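Side-chain contacts in RimK-related lysine biosynthesis protein (Thermococcus kodakarensis, PDB 5K2M), which probably acts as a magnesium-dependent ATP-grasp ligase of the RimK family, LysX subfamily, in amino-acid biosynthesis: residues F78-K83 with E219-G224; G92-P97 with E211-K216; P69-S74 with G261-Y266; I47-S52 with M246-A251. All blocks are in the same frame, centred on the assembly; numbering follows the deposited sequence.

Contact 1 (F78-K83 with E219-G224). With ADP (adenosine-5'-diphosphate), chain O.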
loop_
_atom_site.group_PDB
_atom_site.type_symbol
_atom_site.label_atom_id
_atom_site.label_comp_id
_atom_site.label_asym_id
_atom_site.label_seq_id
_atom_site.Cartn_x
_atom_site.Cartn_y
_atom_site.Cartn_z
ATOM N N PHE A 78 -28.075 23.787 -15.677
ATOM C CA PHE A 78 -26.803 24.475 -15.838
ATOM C C PHE A 78 -26.804 25.436 -17.027
ATOM O O PHE A 78 -26.422 26.582 -16.888
ATOM C CB PHE A 78 -25.627 23.501 -16.004
ATOM C CG PHE A 78 -24.357 24.201 -16.396
ATOM C CD1 PHE A 78 -23.817 25.179 -15.559
ATOM C CD2 PHE A 78 -23.766 23.975 -17.630
ATOM C CE1 PHE A 78 -22.671 25.873 -15.925
ATOM C CE2 PHE A 78 -22.614 24.646 -17.994
ATOM C CZ PHE A 78 -22.067 25.599 -17.146
ATOM N N GLU A 79 -27.214 24.964 -18.201
ATOM C CA GLU A 79 -27.114 25.802 -19.388
ATOM C C GLU A 79 -28.135 26.920 -19.410
ATOM O O GLU A 79 -27.774 28.080 -19.626
ATOM C CB GLU A 79 -27.175 24.973 -20.665
ATOM C CG GLU A 79 -26.000 24.022 -20.761
ATOM C CD GLU A 79 -25.389 23.929 -22.146
ATOM O OE1 GLU A 79 -25.700 24.762 -23.033
ATOM O OE2 GLU A 79 -24.575 22.998 -22.331
ATOM N N ALA A 80 -29.397 26.594 -19.170
ATOM C CA ALA A 80 -30.437 27.630 -19.113
ATOM C C ALA A 80 -30.199 28.627 -17.970
ATOM O O ALA A 80 -30.424 29.828 -18.131
ATOM C CB ALA A 80 -31.821 26.999 -18.993
ATOM N N GLY A 81 -29.714 28.136 -16.828
ATOM C CA GLY A 81 -29.525 28.981 -15.638
ATOM C C GLY A 81 -28.339 29.935 -15.673
ATOM O O GLY A 81 -28.171 30.745 -14.773
ATOM N N ASP A 82 -27.501 29.827 -16.694
ATOM C CA ASP A 82 -26.343 30.680 -16.836
ATOM C C ASP A 82 -26.584 31.639 -17.983
ATOM O O ASP A 82 -26.832 31.196 -19.105
ATOM C CB ASP A 82 -25.096 29.832 -17.119
ATOM C CG ASP A 82 -23.841 30.657 -17.106
ATOM O OD1 ASP A 82 -23.285 30.825 -16.010
ATOM O OD2 ASP A 82 -23.458 31.205 -18.163
ATOM N N LYS A 83 -26.513 32.943 -17.724
ATOM C CA LYS A 83 -26.821 33.920 -18.767
ATOM C C LYS A 83 -25.972 33.680 -20.006
ATOM O O LYS A 83 -26.474 33.738 -21.117
ATOM C CB LYS A 83 -26.618 35.359 -18.274
ATOM C CG LYS A 83 -27.571 35.818 -17.178
ATOM C CD LYS A 83 -29.003 35.831 -17.669
ATOM C CE LYS A 83 -29.900 36.698 -16.792
ATOM N NZ LYS A 83 -30.037 36.171 -15.404
ATOM N N GLU A 219 -36.804 25.378 -28.276
ATOM C CA GLU A 219 -36.203 24.398 -29.199
ATOM C C GLU A 219 -34.681 24.542 -29.301
ATOM O O GLU A 219 -33.985 23.577 -29.600
ATOM C CB GLU A 219 -36.874 24.462 -30.591
ATOM C CG GLU A 219 -38.251 23.806 -30.573
ATOM C CD GLU A 219 -39.109 24.020 -31.812
ATOM O OE1 GLU A 219 -38.783 24.849 -32.690
ATOM O OE2 GLU A 219 -40.155 23.345 -31.885
ATOM N N ALA A 220 -34.167 25.732 -29.024
ATOM C CA ALA A 220 -32.725 25.903 -28.849
ATOM C C ALA A 220 -32.143 24.983 -27.763
ATOM O O ALA A 220 -30.987 24.590 -27.846
ATOM C CB ALA A 220 -32.396 27.352 -28.524
ATOM N N PHE A 221 -32.949 24.663 -26.747
ATOM C CA PHE A 221 -32.555 23.770 -25.671
ATOM C C PHE A 221 -33.040 22.336 -25.880
ATOM O O PHE A 221 -32.299 21.393 -25.603
ATOM C CB PHE A 221 -33.020 24.355 -24.324
ATOM C CG PHE A 221 -32.329 25.645 -23.998
ATOM C CD1 PHE A 221 -31.093 25.640 -23.366
ATOM C CD2 PHE A 221 -32.854 26.856 -24.429
ATOM C CE1 PHE A 221 -30.413 26.823 -23.119
ATOM C CE2 PHE A 221 -32.183 28.039 -24.183
ATOM C CZ PHE A 221 -30.961 28.022 -23.516
ATOM N N GLY A 222 -34.277 22.173 -26.342
ATOM C CA GLY A 222 -34.780 20.864 -26.765
ATOM C C GLY A 222 -35.330 19.962 -25.673
ATOM O O GLY A 222 -35.627 18.798 -25.925
ATOM N N GLU A 223 -35.484 20.486 -24.464
ATOM C CA GLU A 223 -36.033 19.701 -23.366
ATOM C C GLU A 223 -36.551 20.619 -22.285
ATOM O O GLU A 223 -36.230 21.812 -22.254
ATOM C CB GLU A 223 -34.958 18.783 -22.753
ATOM C CG GLU A 223 -33.693 19.512 -22.316
ATOM C CD GLU A 223 -32.760 18.670 -21.444
ATOM O OE1 GLU A 223 -31.566 18.558 -21.782
ATOM O OE2 GLU A 223 -33.189 18.138 -20.400
ATOM N N GLY A 224 -37.352 20.042 -21.398
ATOM C CA GLY A 224 -37.647 20.650 -20.108
ATOM C C GLY A 224 -38.775 21.656 -20.068
ATOM O O GLY A 224 -39.547 21.802 -21.017
HETATM P PB ADP O . -32.846 37.931 -13.994
HETATM O O1B ADP O . -34.326 38.141 -14.157
HETATM O O2B ADP O . -32.263 38.565 -12.754
HETATM O O3B ADP O . -32.371 36.508 -14.154
HETATM P PA ADP O . -32.840 39.405 -16.486
HETATM O O1A ADP O . -34.143 38.705 -16.818
HETATM O O2A ADP O . -31.829 39.449 -17.585
HETATM O O3A ADP O . -32.146 38.787 -15.177
HETATM O "O5'" ADP O . -33.145 40.912 -16.031
HETATM C "C5'" ADP O . -34.200 41.220 -15.148
HETATM C "C4'" ADP O . -35.074 42.308 -15.748
HETATM O "O4'" ADP O . -34.288 43.484 -15.968
HETATM C "C3'" ADP O . -35.711 41.959 -17.084
HETATM O "O3'" ADP O . -36.980 41.309 -16.918
HETATM C "C2'" ADP O . -35.842 43.329 -17.722
HETATM O "O2'" ADP O . -37.004 44.021 -17.269
HETATM C "C1'" ADP O . -34.646 44.091 -17.204
HETATM N N9 ADP O . -33.523 43.977 -18.145
HETATM C C8 ADP O . -32.557 43.035 -18.130
HETATM N N7 ADP O . -31.686 43.201 -19.141
HETATM C C5 ADP O . -32.114 44.272 -19.834
HETATM C C6 ADP O . -31.652 45.012 -21.007
HETATM N N6 ADP O . -30.541 44.621 -21.668
HETATM N N1 ADP O . -32.378 46.079 -21.393
HETATM C C2 ADP O . -33.484 46.475 -20.748
HETATM N N3 ADP O . -33.968 45.856 -19.672
HETATM C C4 ADP O . -33.330 44.775 -19.178
#

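Contact 2 (G92-P97 with E211-K216)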
loop_
_atom_site.group_PDB
_atom_site.type_symbol
_atom_site.label_atom_id
_atom_site.label_comp_id
_atom_site.label_asym_id
_atom_site.label_seq_id
_atom_site.Cartn_x
_atom_site.Cartn_y
_atom_site.Cartn_z
ATOM N N GLY A 92 -28.086 32.743 -33.048
ATOM C CA GLY A 92 -28.300 32.120 -34.346
ATOM C C GLY A 92 -29.654 31.434 -34.498
ATOM O O GLY A 92 -30.078 31.186 -35.624
ATOM N N LYS A 93 -30.333 31.134 -33.382
ATOM C CA LYS A 93 -31.627 30.439 -33.405
ATOM C C LYS A 93 -32.800 31.405 -33.296
ATOM O O LYS A 93 -33.818 31.223 -33.948
ATOM C CB LYS A 93 -31.721 29.457 -32.241
ATOM C CG LYS A 93 -30.626 28.406 -32.203
ATOM C CD LYS A 93 -30.807 27.368 -33.292
ATOM C CE LYS A 93 -30.581 25.970 -32.741
ATOM N NZ LYS A 93 -29.178 25.771 -32.296
ATOM N N VAL A 94 -32.664 32.388 -32.414
ATOM C CA VAL A 94 -33.661 33.423 -32.212
ATOM C C VAL A 94 -32.949 34.759 -32.021
ATOM O O VAL A 94 -31.770 34.786 -31.674
ATOM C CB VAL A 94 -34.542 33.121 -30.985
ATOM C CG1 VAL A 94 -35.332 31.841 -31.213
ATOM C CG2 VAL A 94 -33.707 32.993 -29.719
ATOM N N PRO A 95 -33.650 35.878 -32.260
ATOM C CA PRO A 95 -32.985 37.157 -32.009
ATOM C C PRO A 95 -32.821 37.425 -30.509
ATOM O O PRO A 95 -33.681 37.047 -29.707
ATOM C CB PRO A 95 -33.901 38.189 -32.682
ATOM C CG PRO A 95 -35.214 37.506 -32.886
ATOM C CD PRO A 95 -34.959 36.032 -32.919
ATOM N N VAL A 96 -31.707 38.058 -30.157
ATOM C CA VAL A 96 -31.348 38.353 -28.765
ATOM C C VAL A 96 -30.785 39.773 -28.694
ATOM O O VAL A 96 -30.318 40.286 -29.690
ATOM C CB VAL A 96 -30.268 37.375 -28.249
ATOM C CG1 VAL A 96 -30.807 35.947 -28.220
ATOM C CG2 VAL A 96 -29.000 37.454 -29.097
ATOM N N PRO A 97 -30.812 40.408 -27.517
ATOM C CA PRO A 97 -30.110 41.676 -27.470
ATOM C C PRO A 97 -28.633 41.486 -27.787
ATOM O O PRO A 97 -28.066 40.419 -27.530
ATOM C CB PRO A 97 -30.277 42.130 -26.018
ATOM C CG PRO A 97 -31.432 41.350 -25.493
ATOM C CD PRO A 97 -31.351 40.033 -26.203
ATOM N N GLU A 211 -45.695 33.623 -28.902
ATOM C CA GLU A 211 -45.868 32.170 -28.823
ATOM C C GLU A 211 -44.850 31.440 -29.692
ATOM O O GLU A 211 -44.169 30.521 -29.221
ATOM C CB GLU A 211 -47.298 31.745 -29.209
ATOM C CG GLU A 211 -47.458 30.238 -29.386
ATOM C CD GLU A 211 -48.901 29.777 -29.480
ATOM O OE1 GLU A 211 -49.821 30.615 -29.328
ATOM O OE2 GLU A 211 -49.109 28.565 -29.715
ATOM N N GLU A 212 -44.756 31.852 -30.951
ATOM C CA GLU A 212 -43.841 31.231 -31.905
ATOM C C GLU A 212 -42.391 31.453 -31.527
ATOM O O GLU A 212 -41.580 30.537 -31.615
ATOM C CB GLU A 212 -44.090 31.774 -33.313
ATOM C CG GLU A 212 -43.202 31.165 -34.386
ATOM C CD GLU A 212 -43.466 31.741 -35.769
ATOM O OE1 GLU A 212 -42.493 31.848 -36.546
ATOM O OE2 GLU A 212 -44.633 32.094 -36.080
ATOM N N LEU A 213 -42.054 32.671 -31.124
ATOM C CA LEU A 213 -40.695 32.965 -30.658
ATOM C C LEU A 213 -40.344 32.160 -29.399
ATOM O O LEU A 213 -39.229 31.645 -29.262
ATOM C CB LEU A 213 -40.540 34.462 -30.372
ATOM C CG LEU A 213 -39.149 34.941 -29.955
ATOM C CD1 LEU A 213 -38.135 34.664 -31.059
ATOM C CD2 LEU A 213 -39.198 36.426 -29.639
ATOM N N SER A 214 -41.298 32.057 -28.485
ATOM C CA SER A 214 -41.112 31.290 -27.253
ATOM C C SER A 214 -40.804 29.818 -27.538
ATOM O O SER A 214 -39.880 29.250 -26.940
ATOM C CB SER A 214 -42.345 31.394 -26.365
ATOM O OG SER A 214 -42.516 32.724 -25.913
ATOM N N VAL A 215 -41.562 29.211 -28.455
ATOM C CA VAL A 215 -41.344 27.810 -28.809
ATOM C C VAL A 215 -39.954 27.626 -29.428
ATOM O O VAL A 215 -39.249 26.675 -29.102
ATOM C CB VAL A 215 -42.444 27.264 -29.764
ATOM C CG1 VAL A 215 -42.086 25.875 -30.287
ATOM C CG2 VAL A 215 -43.793 27.196 -29.058
ATOM N N LYS A 216 -39.564 28.542 -30.310
ATOM C CA LYS A 216 -38.245 28.487 -30.951
ATOM C C LYS A 216 -37.114 28.627 -29.936
ATOM O O LYS A 216 -36.102 27.942 -30.038
ATOM C CB LYS A 216 -38.108 29.565 -32.031
ATOM C CG LYS A 216 -38.676 29.180 -33.392
ATOM C CD LYS A 216 -38.751 30.403 -34.296
ATOM C CE LYS A 216 -38.960 30.044 -35.762
ATOM N NZ LYS A 216 -37.671 29.673 -36.418
#

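Contact 3 (P69-S74 with G261-Y266)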
loop_
_atom_site.group_PDB
_atom_site.type_symbol
_atom_site.label_atom_id
_atom_site.label_comp_id
_atom_site.label_asym_id
_atom_site.label_seq_id
_atom_site.Cartn_x
_atom_site.Cartn_y
_atom_site.Cartn_z
ATOM N N PRO A 69 -34.710 10.009 -13.283
ATOM C CA PRO A 69 -34.768 11.181 -14.128
ATOM C C PRO A 69 -35.363 12.361 -13.391
ATOM O O PRO A 69 -36.102 12.195 -12.428
ATOM C CB PRO A 69 -35.655 10.750 -15.301
ATOM C CG PRO A 69 -36.453 9.613 -14.787
ATOM C CD PRO A 69 -35.610 8.937 -13.760
ATOM N N THR A 70 -35.051 13.549 -13.878
ATOM C CA THR A 70 -35.236 14.750 -13.121
ATOM C C THR A 70 -35.804 15.860 -14.039
ATOM O O THR A 70 -35.385 15.993 -15.198
ATOM C CB THR A 70 -33.849 15.044 -12.500
ATOM O OG1 THR A 70 -33.859 14.777 -11.089
ATOM C CG2 THR A 70 -33.395 16.363 -12.781
ATOM N N VAL A 71 -36.761 16.637 -13.533
ATOM C CA VAL A 71 -37.320 17.766 -14.286
ATOM C C VAL A 71 -37.110 19.057 -13.480
ATOM O O VAL A 71 -37.731 19.225 -12.426
ATOM C CB VAL A 71 -38.833 17.591 -14.559
ATOM C CG1 VAL A 71 -39.446 18.876 -15.108
ATOM C CG2 VAL A 71 -39.088 16.416 -15.507
ATOM N N ASN A 72 -36.250 19.971 -13.936
ATOM C CA ASN A 72 -35.445 19.838 -15.160
ATOM C C ASN A 72 -34.194 18.990 -14.943
ATOM O O ASN A 72 -33.845 18.680 -13.809
ATOM C CB ASN A 72 -35.070 21.229 -15.663
ATOM C CG ASN A 72 -36.234 21.921 -16.353
ATOM O OD1 ASN A 72 -36.897 21.331 -17.202
ATOM N ND2 ASN A 72 -36.499 23.160 -15.981
ATOM N N SER A 73 -33.529 18.615 -16.030
ATOM C CA SER A 73 -32.270 17.861 -15.965
ATOM C C SER A 73 -31.105 18.734 -15.493
ATOM O O SER A 73 -31.171 19.962 -15.581
ATOM C CB SER A 73 -31.950 17.268 -17.341
ATOM O OG SER A 73 -31.536 18.273 -18.258
ATOM N N SER A 74 -30.028 18.109 -15.022
ATOM C CA SER A 74 -28.859 18.866 -14.601
ATOM C C SER A 74 -28.251 19.681 -15.749
ATOM O O SER A 74 -27.844 20.829 -15.562
ATOM C CB SER A 74 -27.799 17.961 -13.953
ATOM O OG SER A 74 -27.318 16.975 -14.841
ATOM N N GLY A 261 -49.775 21.922 -13.257
ATOM C CA GLY A 261 -50.308 20.725 -13.920
ATOM C C GLY A 261 -49.531 20.288 -15.151
ATOM O O GLY A 261 -49.222 19.103 -15.312
ATOM N N LYS A 262 -49.214 21.247 -16.016
ATOM C CA LYS A 262 -48.417 20.976 -17.206
ATOM C C LYS A 262 -47.009 20.499 -16.838
ATOM O O LYS A 262 -46.454 19.620 -17.498
ATOM C CB LYS A 262 -48.335 22.226 -18.084
ATOM C CG LYS A 262 -49.662 22.670 -18.682
ATOM C CD LYS A 262 -50.015 21.796 -19.863
ATOM C CE LYS A 262 -51.389 22.107 -20.412
ATOM N NZ LYS A 262 -51.728 21.129 -21.484
ATOM N N LEU A 263 -46.437 21.080 -15.786
ATOM C CA LEU A 263 -45.115 20.695 -15.330
ATOM C C LEU A 263 -45.132 19.241 -14.842
ATOM O O LEU A 263 -44.226 18.462 -15.150
ATOM C CB LEU A 263 -44.638 21.644 -14.221
ATOM C CG LEU A 263 -43.299 21.360 -13.539
ATOM C CD1 LEU A 263 -42.158 21.550 -14.515
ATOM C CD2 LEU A 263 -43.111 22.262 -12.332
ATOM N N VAL A 264 -46.165 18.883 -14.089
ATOM C CA VAL A 264 -46.315 17.517 -13.587
ATOM C C VAL A 264 -46.585 16.514 -14.722
ATOM O O VAL A 264 -46.035 15.409 -14.710
ATOM C CB VAL A 264 -47.411 17.435 -12.511
ATOM C CG1 VAL A 264 -47.749 15.993 -12.181
ATOM C CG2 VAL A 264 -46.957 18.165 -11.251
ATOM N N GLU A 265 -47.407 16.899 -15.698
ATOM C CA GLU A 265 -47.679 16.033 -16.858
ATOM C C GLU A 265 -46.401 15.735 -17.633
ATOM O O GLU A 265 -46.172 14.618 -18.070
ATOM C CB GLU A 265 -48.722 16.664 -17.791
ATOM C CG GLU A 265 -50.135 16.671 -17.219
ATOM C CD GLU A 265 -51.120 17.526 -18.012
ATOM O OE1 GLU A 265 -50.800 17.952 -19.145
ATOM O OE2 GLU A 265 -52.232 17.763 -17.496
ATOM N N TYR A 266 -45.555 16.742 -17.783
ATOM C CA TYR A 266 -44.271 16.547 -18.401
ATOM C C TYR A 266 -43.402 15.620 -17.553
ATOM O O TYR A 266 -42.792 14.690 -18.073
ATOM C CB TYR A 266 -43.586 17.887 -18.591
ATOM C CG TYR A 266 -42.251 17.756 -19.253
ATOM C CD1 TYR A 266 -42.161 17.425 -20.590
ATOM C CD2 TYR A 266 -41.084 17.948 -18.547
ATOM C CE1 TYR A 266 -40.945 17.282 -21.210
ATOM C CE2 TYR A 266 -39.854 17.814 -19.163
ATOM C CZ TYR A 266 -39.798 17.491 -20.497
ATOM O OH TYR A 266 -38.604 17.355 -21.128
#

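Contact 4 (I47-S52 with M246-A251)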
loop_
_atom_site.group_PDB
_atom_site.type_symbol
_atom_site.label_atom_id
_atom_site.label_comp_id
_atom_site.label_asym_id
_atom_site.label_seq_id
_atom_site.Cartn_x
_atom_site.Cartn_y
_atom_site.Cartn_z
ATOM N N ILE A 47 -39.176 16.207 -9.452
ATOM C CA ILE A 47 -39.407 17.573 -9.893
ATOM C C ILE A 47 -38.550 18.472 -9.017
ATOM O O ILE A 47 -38.765 18.572 -7.811
ATOM C CB ILE A 47 -40.898 17.942 -9.790
ATOM C CG1 ILE A 47 -41.704 17.061 -10.753
ATOM C CG2 ILE A 47 -41.123 19.407 -10.128
ATOM C CD1 ILE A 47 -43.201 17.072 -10.505
ATOM N N ILE A 48 -37.569 19.108 -9.635
ATOM C CA ILE A 48 -36.546 19.873 -8.922
ATOM C C ILE A 48 -37.040 21.299 -8.667
ATOM O O ILE A 48 -37.214 22.064 -9.615
ATOM C CB ILE A 48 -35.247 19.907 -9.746
ATOM C CG1 ILE A 48 -34.723 18.486 -9.980
ATOM C CG2 ILE A 48 -34.177 20.763 -9.058
ATOM C CD1 ILE A 48 -34.159 17.796 -8.754
ATOM N N ARG A 49 -37.262 21.651 -7.399
ATOM C CA ARG A 49 -37.813 22.966 -7.058
ATOM C C ARG A 49 -37.027 23.738 -5.980
ATOM O O ARG A 49 -37.563 24.689 -5.404
ATOM C CB ARG A 49 -39.278 22.831 -6.640
ATOM C CG ARG A 49 -40.183 22.246 -7.713
ATOM C CD ARG A 49 -40.311 23.165 -8.922
ATOM N NE ARG A 49 -40.830 24.470 -8.533
ATOM C CZ ARG A 49 -41.110 25.458 -9.379
ATOM N NH1 ARG A 49 -41.572 26.608 -8.901
ATOM N NH2 ARG A 49 -40.942 25.307 -10.691
ATOM N N ASN A 50 -35.761 23.376 -5.752
ATOM C CA ASN A 50 -34.932 24.056 -4.746
ATOM C C ASN A 50 -34.826 25.561 -5.095
ATOM O O ASN A 50 -34.618 25.901 -6.253
ATOM C CB ASN A 50 -33.505 23.481 -4.687
ATOM C CG ASN A 50 -33.442 21.960 -4.508
ATOM O OD1 ASN A 50 -32.833 21.472 -3.554
ATOM N ND2 ASN A 50 -33.988 21.214 -5.450
ATOM N N VAL A 51 -34.942 26.462 -4.117
ATOM C CA VAL A 51 -34.821 27.907 -4.412
ATOM C C VAL A 51 -33.403 28.297 -4.872
ATOM O O VAL A 51 -33.231 29.173 -5.721
ATOM C CB VAL A 51 -35.258 28.779 -3.214
ATOM C CG1 VAL A 51 -35.082 30.256 -3.524
ATOM C CG2 VAL A 51 -36.718 28.522 -2.894
ATOM N N SER A 52 -32.389 27.645 -4.316
ATOM C CA SER A 52 -31.024 27.889 -4.732
ATOM C C SER A 52 -30.782 27.222 -6.085
ATOM O O SER A 52 -31.004 26.012 -6.248
ATOM C CB SER A 52 -30.035 27.354 -3.691
ATOM O OG SER A 52 -28.751 27.197 -4.246
ATOM N N MET A 246 -38.763 27.734 -12.888
ATOM C CA MET A 246 -39.824 28.728 -13.074
ATOM C C MET A 246 -40.665 29.041 -11.828
ATOM O O MET A 246 -41.150 28.143 -11.136
ATOM C CB MET A 246 -40.748 28.271 -14.206
ATOM C CG MET A 246 -41.405 26.914 -13.984
ATOM S SD MET A 246 -42.582 26.442 -15.269
ATOM C CE MET A 246 -41.540 26.526 -16.710
ATOM N N GLU A 247 -40.834 30.322 -11.540
ATOM C CA GLU A 247 -41.935 30.752 -10.689
ATOM C C GLU A 247 -43.075 31.155 -11.614
ATOM O O GLU A 247 -42.847 31.557 -12.765
ATOM C CB GLU A 247 -41.517 31.890 -9.745
ATOM C CG GLU A 247 -40.761 31.423 -8.496
ATOM C CD GLU A 247 -40.283 32.582 -7.634
ATOM O OE1 GLU A 247 -39.538 33.422 -8.152
ATOM O OE2 GLU A 247 -40.641 32.659 -6.439
ATOM N N PHE A 248 -44.306 31.017 -11.129
ATOM C CA PHE A 248 -45.480 31.224 -11.975
ATOM C C PHE A 248 -46.780 31.587 -11.257
ATOM O O PHE A 248 -47.827 31.677 -11.906
ATOM C CB PHE A 248 -45.707 29.975 -12.851
ATOM C CG PHE A 248 -45.847 28.694 -12.074
ATOM C CD1 PHE A 248 -47.055 28.350 -11.475
ATOM C CD2 PHE A 248 -44.775 27.814 -11.961
ATOM C CE1 PHE A 248 -47.181 27.169 -10.759
ATOM C CE2 PHE A 248 -44.895 26.631 -11.259
ATOM C CZ PHE A 248 -46.097 26.305 -10.653
ATOM N N LYS A 249 -46.735 31.827 -9.947
ATOM C CA LYS A 249 -47.968 32.037 -9.204
ATOM C C LYS A 249 -48.737 33.258 -9.706
ATOM O O LYS A 249 -49.968 33.228 -9.748
ATOM C CB LYS A 249 -47.729 32.119 -7.690
ATOM C CG LYS A 249 -47.042 33.380 -7.191
ATOM C CD LYS A 249 -46.839 33.312 -5.685
ATOM C CE LYS A 249 -46.238 34.598 -5.139
ATOM N NZ LYS A 249 -44.848 34.836 -5.632
ATOM N N ASN A 250 -48.027 34.321 -10.082
ATOM C CA ASN A 250 -48.695 35.505 -10.627
ATOM C C ASN A 250 -49.154 35.250 -12.059
ATOM O O ASN A 250 -50.239 35.689 -12.450
ATOM C CB ASN A 250 -47.800 36.751 -10.562
ATOM C CG ASN A 250 -47.402 37.111 -9.138
ATOM O OD1 ASN A 250 -48.253 37.403 -8.283
ATOM N ND2 ASN A 250 -46.108 37.097 -8.874
ATOM N N ALA A 251 -48.339 34.518 -12.821
ATOM C CA ALA A 251 -48.658 34.214 -14.225
ATOM C C ALA A 251 -49.875 33.294 -14.353
ATOM O O ALA A 251 -50.736 33.514 -15.204
ATOM C CB ALA A 251 -47.461 33.606 -14.930
#

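Contact 1 (F78-K83 with E219-G224)
Beside the ADP pocket, the ring of Phe221 rests against the end of helix 74-80, just before the chain turns toward the nucleotide. CE1 does the touching: it lies 4.1 Å from Ala80 N and 4.4 Å from Ala80 CB, with Glu79 C at a similar range, so the ring meets mainly helix backbone and one methyl, at an oblique tilt. The ring comes from the loop after helix 208-219 and points into the core, where Ala86 and Leu90 of helix 83-90 and Val242 also touch it. In the ATP-grasp fold of this protein the contact lies where helix 74-80 hands over to helix 83-90: the chain passes to Asp82, which N-caps the second helix through OD2 to Phe85 N, and Lys83, the first residue of that helix, belongs to the ADP pocket. Lys83 folds at chi2 and chi4 and brings NZ within 2.7 Å of ADP O3B on the beta phosphate; a weak bond of 3.4 Å runs from NZ to the bridging O3A. Glu241 OE2, from a magnesium ligand, takes a further bond from the same NZ. Glu79 directs its carboxylate to a salt bridge with Arg89.

Contact 2 (G92-P97 with E211-K216)
Val94 and Pro95 pack against Leu213 and Lys216 in a small, purely apolar contact, partly buried, where the loop between helix 83-90 and strand 99-102 meets the flank of helix 208-219. No hydrogen bond crosses it, and the two segments together bury 174 Å². The backbones come nearest at Val94 and Lys216, whose CA atoms are 6.9 Å apart. Val94 is the buried member and works with two parts. Its CG1 lies 3.7 Å from Lys216 CB, the two side chains lying alongside and pointing opposite ways; the same methyl is 3.9 Å from the Lys216 carbonyl C, so it also reaches the helix backbone. Its CB meets Leu213 CD1 at 3.9 Å. That leucine methyl is shared, for the exposed Pro95 also places its CD 3.9 Å from Leu213 CD1. Leu213 can reach both because its first torsion (chi1 -176°) turns CG away from the backbone N and carries the branch toward the loop. Lys216 lends only the base of its chain, which runs on nearly straight to a bend at chi4. Val239 of strand 236-243 touches both Val94 and Leu213 and shares a backbone hydrogen bond with Pro95, while Ser214 on the helix turns to Ser174 and Ile230 of the five-stranded antiparallel sheet.

Contact 3 (P69-S74 with G261-Y266)
Apolar contacts carry this junction, in which both methyls of Val71 meet Leu263 and Tyr266 on one flank of helix 259-272. Val71 CG1 touches Leu263 CD1 at 3.9 Å. The same methyl reaches Tyr266 CD2, also at 3.9 Å, and approaches the ring at its edge, in the ring plane. Val71 CG2 adds a second touch along that ring, 3.9 Å from Tyr266 CD2 and 4.0 Å from Tyr266 CE2. With CG1 anti to the backbone N and CG2 anti to the carbonyl carbon (chi1 170°), the valine presents its whole fork to the helix. Shortening Val71 to an alanine removes both methyls and would probably open a gap beside Leu263 CD1 and leave the edge of the tyrosine ring without support. Strand 70-71 is an outermost strand of the four-stranded N-terminal parallel sheet, Rossmann-like as in other ATP-grasp enzymes. The C-terminal helix 259-272 returns to pack on one face of this sheet, with Ala267 and Val270 also against Val71, while Thr70 faces helix 53-65 on the other side.

Polar bonds lie around this apolar patch. Tyr266 OH accepts from Gly224 N, which fixes the far end of the ring. Ser73 N-caps helix 74-80, its OG accepting from Leu76 N and also bonded to Glu223 OE2.

Contact 4 (I47-S52 with M246-A251)
Arg49, on strand 45-49 in the N-terminal parallel sheet, reaches across to the backbone of Met246, where the chain leaves the ATP-grasp strand 236-243 that carries the magnesium ligands Glu241 and Asn243. Further along that segment, Glu247 N and Ala251 N bond to modified side chains of the chain of another protein, consistent with the carrier on which LysX enzymes act. From CB the arginine starts with CG set beside its own backbone N (chi1 -60°), then bends at chi2 and again at chi3, passing Ile17 and Glu13 of helix 12-24. NE turns to a salt bridge with Glu14. CZ comes to 3.2 Å from Met246 O, because the end of the guanidinium straddles that oxygen. NH1 donates to Met246 O at 2.7 Å and NH2 to the same atom at 2.9 Å; both bonds are bent, with N-H...O angles of 140° and 134°. NH2 lies in the carbonyl plane on a lone pair, whereas NH1 is tilted from it. A leucine at Arg49 would probably leave this buried carbonyl oxygen without its two donors and Glu14 without its charged mate. At the guanidinium edge, Met246 CG lies 3.7 Å from NH2, and Phe248 CE2 meets NH1 obliquely at 4.1 Å.

Overall arrangement
Contacts 1, 3 and 4 are buried, whereas contact 2 is only partly buried at the flank of helix 208-219. Contacts 3 and 4 hold neighbouring strands of one parallel sheet, joined by the backbone bond from Ile48 N to Val71 O, yet differ in chemistry: the first is hydrocarbon against hydrocarbon, the second charge on a carbonyl oxygen. Contact 1 is tied to contact 3 by polar bonds between their segments, and it also touches contact 2 where Ala220 packs on Lys93. Contacts 2 and 4 lie on opposite sides of the chain's centre, and among the four only contact 1 includes a residue bonded to ADP.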